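Local structure of Adenylate/guanylate cyclase/hydrolase, alpha/beta fold family (Ruegeria pomeroyi, 3MR7) at residues E23-T27 / D28-R32; G110-G114 / D115-V119; Q156-K159 / N160-R163. The protein is probably an adenylate cyclase, converting ATP to cyclic AMP through the cyclase-type catalytic domain that makes up this part of a longer protein. All blocks are in the same frame, centred on the assembly; numbering follows the deposited sequence.

Overall arrangement
All three contacts are local, each made where the chain passes directly from one piece of backbone into the next, and all lie within the cyclase catalytic domain. Interaction 1 starts helix 27-47 and sits far from the others: its centre is about 31 Å from that of interaction 2 and about 35 Å from that of interaction 3. Interactions 2 and 3 are neighbours, with centres about 14 Å apart, and they touch: Asp115 OD2 at the start of helix 115-126 lies 4.0 Å from Ile161 CG1 in the hairpin turn. The second subunit meets interaction 1 and interaction 3, whereas interaction 2 is packed against the central sheet of its own chain.

Interaction 1 (E23-T27 / D28-R32); sequences ERNET and DVLNR
Glu26 and Leu30 meet first through the backbone: Leu30 N donates to Glu26 O at 2.9 Å, with an N-H...O angle of 168°. The isobutyl group of Leu30 lies by the same carbonyl, and its CD1 reaches Asn25 OD1 at 3.6 Å, the two side chains crossing at about a right angle. Glu26 also runs alongside Val29, both pointing the same way, its CG 3.9 Å from Val29 CB. One residue further on, Asn31 N donates to Thr27 O at 2.8 Å, the next i to i+4 bond of the helix. Further out, the bend of the Glu26 chain at chi2 (86°) turns the carboxylate away from the helix and back toward Arg24. There Arg24 NH1 forms a salt bridge with Glu26 OE2, its hydrogen bond weak at 3.5 Å, approached in the plane of the guanidinium edge. Tyr18 packs on both Glu26 and Val29, while Leu30 leans on Glu26 of the second subunit and Asn25 on Thr27 of that subunit, placing this turn at the dimer contact. The arrangement is the N-terminal start of helix 27-47, with the preceding loop reaching the N-cap position at Glu26.

Interaction 2 (G110-G114 / D115-V119); sequences GDIFG and DAVNV
Ile112 and Val117 face each other across the bend between strand 112-113 and helix 115-126, and their side chains cross obliquely. CG1 of Ile112 does most of the touching, 4.0 Å from Val117 CG2, with the terminal CD1 almost as near the same methyl. That approach depends on the first torsion of Ile112: at chi1 59° its CG1 is tucked between the backbone N and the carbonyl carbon. Val117 CG2, beside its own backbone N, also lies 3.9 Å from Phe113 C. The Phe113 ring takes little part, as its CB points away from the helix.

Between the two side chains the chain turns at Gly114, the N-cap residue, whose positive phi suits a residue with no side chain. Its carbonyl serves two amides of the first turn. Val117 N donates to Gly114 O at 2.9 Å from above the carbonyl plane, with a bent N-H...O angle of 135°, and Asn118 N reaches the same oxygen in a weak bond of 3.4 Å. Before the bend, Asp111 OD1 accepts the amide N of Ile112 at 2.6 Å and also forms a salt bridge with Lys54.

Leu61 packs on both Ile112 and Val117, with Val53 beside the isoleucine and Ile105 beside the valine. The chemistry is therefore divided: apolar branches bury the inner side of the bend against the sheet, while one glycine carbonyl takes up two amides, Val117 N and, weakly, Asn118 N.

Interaction 3 (Q156-K159 / N160-R163); sequences QKVK and NITR
Val158 and Ile161 are the outer residues of a type II beta turn, a local contact at the tip of the hairpin formed by strands 151-158 and 161-170. The turn is closed by its own backbone: Ile161 N donates to Val158 O at 2.9 Å, with an N-H...O angle of 162°. Their side chains lie side by side on one face of the hairpin, Val158 CG1 4.1 Å from Ile161 CD1, and helix 115-126 lies over them, Arg122 touching the valine and Asp115 the isoleucine.

Lys157 reaches round to the far arm. Its chain bends at chi2 (78°), which carries the ammonium group to Ile161 O, where NZ donates at 2.7 Å from well above the carbonyl plane, 55° out of it. A water sits between the two arms as well, accepting from Val158 N at 2.6 Å. The same water lies within bonding distance of Ile161 O, at 2.9 Å, and of Arg163 O, at 3.1 Å, near the corner that the chain turns at Thr162 and Arg163.

In a type II turn the third residue takes a left-handed backbone conformation, and here that place belongs to Asn160. The side chains of Lys159 and Asn160 run alongside each other, pointing the same way. From there Lys159 extends to a long, weak ion pair with Glu128 of the second subunit, and Gln156, back along the strand, hydrogen-bonds Gln156 of that subunit.

Interaction 1 (E23-T27 / D28-R32)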
loop_
_atom_site.group_PDB
_atom_site.type_symbol
_atom_site.label_atom_id
_atom_site.label_comp_id
_atom_site.label_asym_id
_atom_site.label_seq_id
_atom_site.Cartn_x
_atom_site.Cartn_y
_atom_site.Cartn_z
ATOM N N GLU A 23 4.053 -17.300 1.299
ATOM C CA GLU A 23 5.222 -18.171 1.171
ATOM C C GLU A 23 5.055 -19.044 -0.064
ATOM O O GLU A 23 5.338 -20.242 -0.028
ATOM C CB GLU A 23 5.419 -19.057 2.424
ATOM C CG GLU A 23 6.043 -18.351 3.637
ATOM C CD GLU A 23 6.160 -19.244 4.872
ATOM O OE1 GLU A 23 6.197 -20.486 4.726
ATOM O OE2 GLU A 23 6.223 -18.697 5.997
ATOM N N ARG A 24 4.586 -18.453 -1.159
ATOM C CA ARG A 24 4.410 -19.234 -2.366
ATOM C C ARG A 24 4.715 -18.515 -3.701
ATOM O O ARG A 24 4.391 -17.343 -3.901
ATOM C CB ARG A 24 3.060 -19.945 -2.319
ATOM C CG ARG A 24 2.101 -19.578 -3.377
ATOM C CD ARG A 24 1.035 -20.658 -3.453
ATOM N NE ARG A 24 0.475 -20.973 -2.142
ATOM C CZ ARG A 24 -0.665 -20.470 -1.677
ATOM N NH1 ARG A 24 -1.372 -19.626 -2.419
ATOM N NH2 ARG A 24 -1.102 -20.813 -0.469
ATOM N N ASN A 25 5.399 -19.231 -4.590
ATOM C CA ASN A 25 5.727 -18.704 -5.907
ATOM C C ASN A 25 4.524 -18.859 -6.823
ATOM O O ASN A 25 4.026 -19.975 -7.078
ATOM C CB ASN A 25 6.962 -19.382 -6.499
ATOM C CG ASN A 25 7.675 -18.505 -7.523
ATOM O OD1 ASN A 25 7.044 -17.749 -8.259
ATOM N ND2 ASN A 25 9.000 -18.609 -7.570
ATOM N N GLU A 26 4.047 -17.719 -7.296
ATOM C CA GLU A 26 2.760 -17.669 -7.934
ATOM C C GLU A 26 2.964 -17.508 -9.417
ATOM O O GLU A 26 2.364 -16.655 -10.050
ATOM C CB GLU A 26 1.956 -16.507 -7.376
ATOM C CG GLU A 26 0.533 -16.885 -7.057
ATOM C CD GLU A 26 0.395 -17.473 -5.670
ATOM O OE1 GLU A 26 1.124 -17.027 -4.747
ATOM O OE2 GLU A 26 -0.453 -18.377 -5.512
ATOM N N THR A 27 3.818 -18.347 -9.964
ATOM C CA THR A 27 4.243 -18.194 -11.329
ATOM C C THR A 27 3.082 -17.927 -12.282
ATOM O O THR A 27 3.175 -17.032 -13.136
ATOM C CB THR A 27 5.099 -19.386 -11.750
ATOM O OG1 THR A 27 4.627 -20.547 -11.061
ATOM C CG2 THR A 27 6.584 -19.138 -11.356
ATOM N N ASP A 28 1.979 -18.654 -12.128
ATOM C CA ASP A 28 0.794 -18.381 -12.955
ATOM C C ASP A 28 0.385 -16.907 -12.911
ATOM O O ASP A 28 0.269 -16.244 -13.948
ATOM C CB ASP A 28 -0.384 -19.240 -12.523
ATOM C CG ASP A 28 -0.287 -20.671 -13.036
ATOM O OD1 ASP A 28 0.464 -20.919 -14.010
ATOM O OD2 ASP A 28 -0.972 -21.546 -12.464
ATOM N N VAL A 29 0.161 -16.401 -11.700
ATOM C CA VAL A 29 -0.198 -15.006 -11.514
ATOM C C VAL A 29 0.902 -14.041 -11.999
ATOM O O VAL A 29 0.607 -13.049 -12.658
ATOM C CB VAL A 29 -0.635 -14.714 -10.032
ATOM C CG1 VAL A 29 -0.691 -13.240 -9.764
ATOM C CG2 VAL A 29 -1.983 -15.323 -9.752
ATOM N N LEU A 30 2.158 -14.324 -11.682
ATOM C CA LEU A 30 3.248 -13.446 -12.112
ATOM C C LEU A 30 3.404 -13.408 -13.638
ATOM O O LEU A 30 3.839 -12.398 -14.191
ATOM C CB LEU A 30 4.565 -13.854 -11.455
ATOM C CG LEU A 30 4.581 -13.949 -9.926
ATOM C CD1 LEU A 30 5.899 -14.524 -9.488
ATOM C CD2 LEU A 30 4.365 -12.588 -9.276
ATOM N N ASN A 31 3.052 -14.503 -14.312
ATOM C CA ASN A 31 3.061 -14.529 -15.768
ATOM C C ASN A 31 1.909 -13.776 -16.410
ATOM O O ASN A 31 2.064 -13.193 -17.486
ATOM C CB ASN A 31 3.062 -15.954 -16.297
ATOM C CG ASN A 31 4.356 -16.650 -16.058
ATOM O OD1 ASN A 31 5.384 -16.016 -15.817
ATOM N ND2 ASN A 31 4.325 -17.976 -16.110
ATOM N N ARG A 32 0.746 -13.824 -15.770
ATOM C CA ARG A 32 -0.377 -13.029 -16.218
ATOM C C ARG A 32 0.023 -11.558 -16.208
ATOM O O ARG A 32 -0.157 -10.864 -17.202
ATOM C CB ARG A 32 -1.591 -13.245 -15.322
ATOM C CG ARG A 32 -2.767 -13.941 -15.990
ATOM C CD ARG A 32 -4.090 -13.206 -15.728
ATOM N NE ARG A 32 -4.878 -13.472 -14.500
ATOM C CZ ARG A 32 -4.666 -14.403 -13.567
ATOM N NH1 ARG A 32 -5.499 -14.488 -12.524
ATOM N NH2 ARG A 32 -3.640 -15.238 -13.641
#

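Interaction 2 (G110-G114 / D115-V119)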
loop_
_atom_site.group_PDB
_atom_site.type_symbol
_atom_site.label_atom_id
_atom_site.label_comp_id
_atom_site.label_asym_id
_atom_site.label_seq_id
_atom_site.Cartn_x
_atom_site.Cartn_y
_atom_site.Cartn_z
ATOM N N GLY A 110 17.102 10.456 -18.106
ATOM C CA GLY A 110 16.086 9.418 -18.061
ATOM C C GLY A 110 15.468 9.180 -16.694
ATOM O O GLY A 110 14.832 8.145 -16.479
ATOM N N ASP A 111 15.662 10.124 -15.772
ATOM C CA ASP A 111 15.016 10.042 -14.476
ATOM C C ASP A 111 14.366 11.353 -14.019
ATOM O O ASP A 111 14.743 12.433 -14.447
ATOM C CB ASP A 111 15.974 9.516 -13.427
ATOM C CG ASP A 111 15.255 8.783 -12.325
ATOM O OD1 ASP A 111 14.024 8.969 -12.166
ATOM O OD2 ASP A 111 15.920 8.008 -11.619
ATOM N N ILE A 112 13.374 11.253 -13.150
ATOM C CA ILE A 112 12.626 12.430 -12.764
ATOM C C ILE A 112 12.740 12.711 -11.273
ATOM O O ILE A 112 12.949 11.800 -10.477
ATOM C CB ILE A 112 11.184 12.279 -13.189
ATOM C CG1 ILE A 112 10.587 11.050 -12.549
ATOM C CG2 ILE A 112 11.116 12.006 -14.662
ATOM C CD1 ILE A 112 9.213 10.774 -13.108
ATOM N N PHE A 113 12.620 13.979 -10.894
ATOM C CA PHE A 113 12.868 14.373 -9.512
ATOM C C PHE A 113 11.910 15.462 -9.060
ATOM O O PHE A 113 11.470 16.289 -9.854
ATOM C CB PHE A 113 14.303 14.889 -9.330
ATOM C CG PHE A 113 15.372 13.934 -9.798
ATOM C CD1 PHE A 113 16.190 13.277 -8.884
ATOM C CD2 PHE A 113 15.590 13.707 -11.152
ATOM C CE1 PHE A 113 17.208 12.396 -9.312
ATOM C CE2 PHE A 113 16.599 12.824 -11.577
ATOM C CZ PHE A 113 17.401 12.174 -10.653
ATOM N N GLY A 114 11.605 15.462 -7.769
ATOM C CA GLY A 114 10.817 16.516 -7.160
ATOM C C GLY A 114 9.703 15.992 -6.280
ATOM O O GLY A 114 9.255 14.848 -6.451
ATOM N N ASP A 115 9.252 16.827 -5.348
ATOM C CA ASP A 115 8.078 16.514 -4.555
ATOM C C ASP A 115 6.987 15.911 -5.424
ATOM O O ASP A 115 6.504 14.821 -5.140
ATOM C CB ASP A 115 7.523 17.774 -3.916
ATOM C CG ASP A 115 8.391 18.298 -2.809
ATOM O OD1 ASP A 115 9.463 17.707 -2.584
ATOM O OD2 ASP A 115 7.996 19.300 -2.161
ATOM N N ALA A 116 6.598 16.611 -6.489
ATOM C CA ALA A 116 5.497 16.124 -7.307
ATOM C C ALA A 116 5.627 14.641 -7.680
ATOM O O ALA A 116 4.636 13.957 -7.795
ATOM C CB ALA A 116 5.258 16.997 -8.538
ATOM N N VAL A 117 6.830 14.132 -7.836
ATOM C CA VAL A 117 6.995 12.708 -8.122
ATOM C C VAL A 117 6.666 11.855 -6.885
ATOM O O VAL A 117 5.942 10.854 -6.960
ATOM C CB VAL A 117 8.426 12.418 -8.589
ATOM C CG1 VAL A 117 8.606 10.935 -8.902
ATOM C CG2 VAL A 117 8.758 13.280 -9.804
ATOM N N ASN A 118 7.195 12.267 -5.740
ATOM C CA ASN A 118 6.922 11.602 -4.476
ATOM C C ASN A 118 5.438 11.514 -4.195
ATOM O O ASN A 118 4.944 10.529 -3.676
ATOM C CB ASN A 118 7.658 12.301 -3.336
ATOM C CG ASN A 118 9.153 12.022 -3.362
ATOM O OD1 ASN A 118 9.659 11.477 -4.334
ATOM N ND2 ASN A 118 9.857 12.370 -2.294
ATOM N N VAL A 119 4.720 12.550 -4.584
ATOM C CA VAL A 119 3.296 12.594 -4.392
ATOM C C VAL A 119 2.542 11.632 -5.334
ATOM O O VAL A 119 1.523 11.042 -4.951
ATOM C CB VAL A 119 2.824 14.060 -4.439
ATOM C CG1 VAL A 119 1.287 14.188 -4.456
ATOM C CG2 VAL A 119 3.416 14.789 -3.252
#

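Interaction 3 (Q156-K159 / N160-R163)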
loop_
_atom_site.group_PDB
_atom_site.type_symbol
_atom_site.label_atom_id
_atom_site.label_comp_id
_atom_site.label_asym_id
_atom_site.label_seq_id
_atom_site.Cartn_x
_atom_site.Cartn_y
_atom_site.Cartn_z
ATOM N N GLN A 156 -4.063 14.026 2.770
ATOM C CA GLN A 156 -3.109 12.953 2.832
ATOM C C GLN A 156 -1.757 13.581 3.120
ATOM O O GLN A 156 -1.285 14.428 2.353
ATOM C CB GLN A 156 -3.090 12.284 1.479
ATOM C CG GLN A 156 -3.036 10.834 1.531
ATOM C CD GLN A 156 -4.152 10.284 2.323
ATOM O OE1 GLN A 156 -5.264 10.825 2.323
ATOM N NE2 GLN A 156 -3.875 9.202 3.026
ATOM N N LYS A 157 -1.144 13.210 4.236
ATOM C CA LYS A 157 0.188 13.718 4.517
ATOM C C LYS A 157 1.171 12.811 3.803
ATOM O O LYS A 157 0.975 11.625 3.745
ATOM C CB LYS A 157 0.438 13.802 6.028
ATOM C CG LYS A 157 1.872 13.636 6.451
ATOM C CD LYS A 157 2.746 14.877 6.250
ATOM C CE LYS A 157 4.218 14.445 6.403
ATOM N NZ LYS A 157 5.239 15.542 6.428
ATOM N N VAL A 158 2.204 13.370 3.204
ATOM C CA VAL A 158 3.156 12.567 2.436
ATOM C C VAL A 158 4.552 12.735 3.015
ATOM O O VAL A 158 4.965 13.834 3.358
ATOM C CB VAL A 158 3.148 12.989 0.980
ATOM C CG1 VAL A 158 4.068 12.099 0.163
ATOM C CG2 VAL A 158 1.731 12.961 0.449
ATOM N N LYS A 159 5.277 11.636 3.149
ATOM C CA LYS A 159 6.561 11.672 3.839
ATOM C C LYS A 159 7.431 12.842 3.333
ATOM O O LYS A 159 7.665 12.967 2.132
ATOM C CB LYS A 159 7.246 10.309 3.682
ATOM C CG LYS A 159 8.761 10.338 3.761
ATOM C CD LYS A 159 9.289 9.509 4.930
ATOM C CE LYS A 159 10.571 8.761 4.578
ATOM N NZ LYS A 159 10.299 7.768 3.479
ATOM N N ASN A 160 7.863 13.723 4.234
ATOM C CA ASN A 160 8.784 14.832 3.884
ATOM C C ASN A 160 8.174 15.993 3.084
ATOM O O ASN A 160 8.877 16.906 2.639
ATOM C CB ASN A 160 10.032 14.302 3.174
ATOM C CG ASN A 160 10.720 13.207 3.951
ATOM O OD1 ASN A 160 11.257 12.259 3.379
ATOM N ND2 ASN A 160 10.687 13.318 5.272
ATOM N N ILE A 161 6.867 15.945 2.890
ATOM C CA ILE A 161 6.138 17.075 2.367
ATOM C C ILE A 161 5.341 17.631 3.552
ATOM O O ILE A 161 4.565 16.933 4.202
ATOM C CB ILE A 161 5.241 16.684 1.142
ATOM C CG1 ILE A 161 6.088 16.481 -0.120
ATOM C CG2 ILE A 161 4.170 17.749 0.844
ATOM C CD1 ILE A 161 6.778 15.174 -0.182
ATOM N N THR A 162 5.565 18.894 3.859
ATOM C CA THR A 162 4.912 19.488 5.002
ATOM C C THR A 162 3.405 19.648 4.763
ATOM O O THR A 162 2.603 19.227 5.599
ATOM C CB THR A 162 5.590 20.811 5.386
ATOM O OG1 THR A 162 6.568 21.154 4.388
ATOM C CG2 THR A 162 6.286 20.659 6.735
ATOM N N ARG A 163 3.016 20.224 3.624
ATOM C CA ARG A 163 1.589 20.374 3.289
ATOM C C ARG A 163 0.971 19.100 2.717
ATOM O O ARG A 163 1.363 18.642 1.650
ATOM C CB ARG A 163 1.370 21.489 2.263
ATOM C CG ARG A 163 1.757 22.864 2.707
ATOM C CD ARG A 163 0.879 23.888 2.039
ATOM N NE ARG A 163 0.670 25.017 2.933
ATOM C CZ ARG A 163 1.578 25.963 3.123
ATOM N NH1 ARG A 163 2.734 25.900 2.471
ATOM N NH2 ARG A 163 1.332 26.971 3.949
HETATM O O HOH W 1 2.287 15.903 2.721
#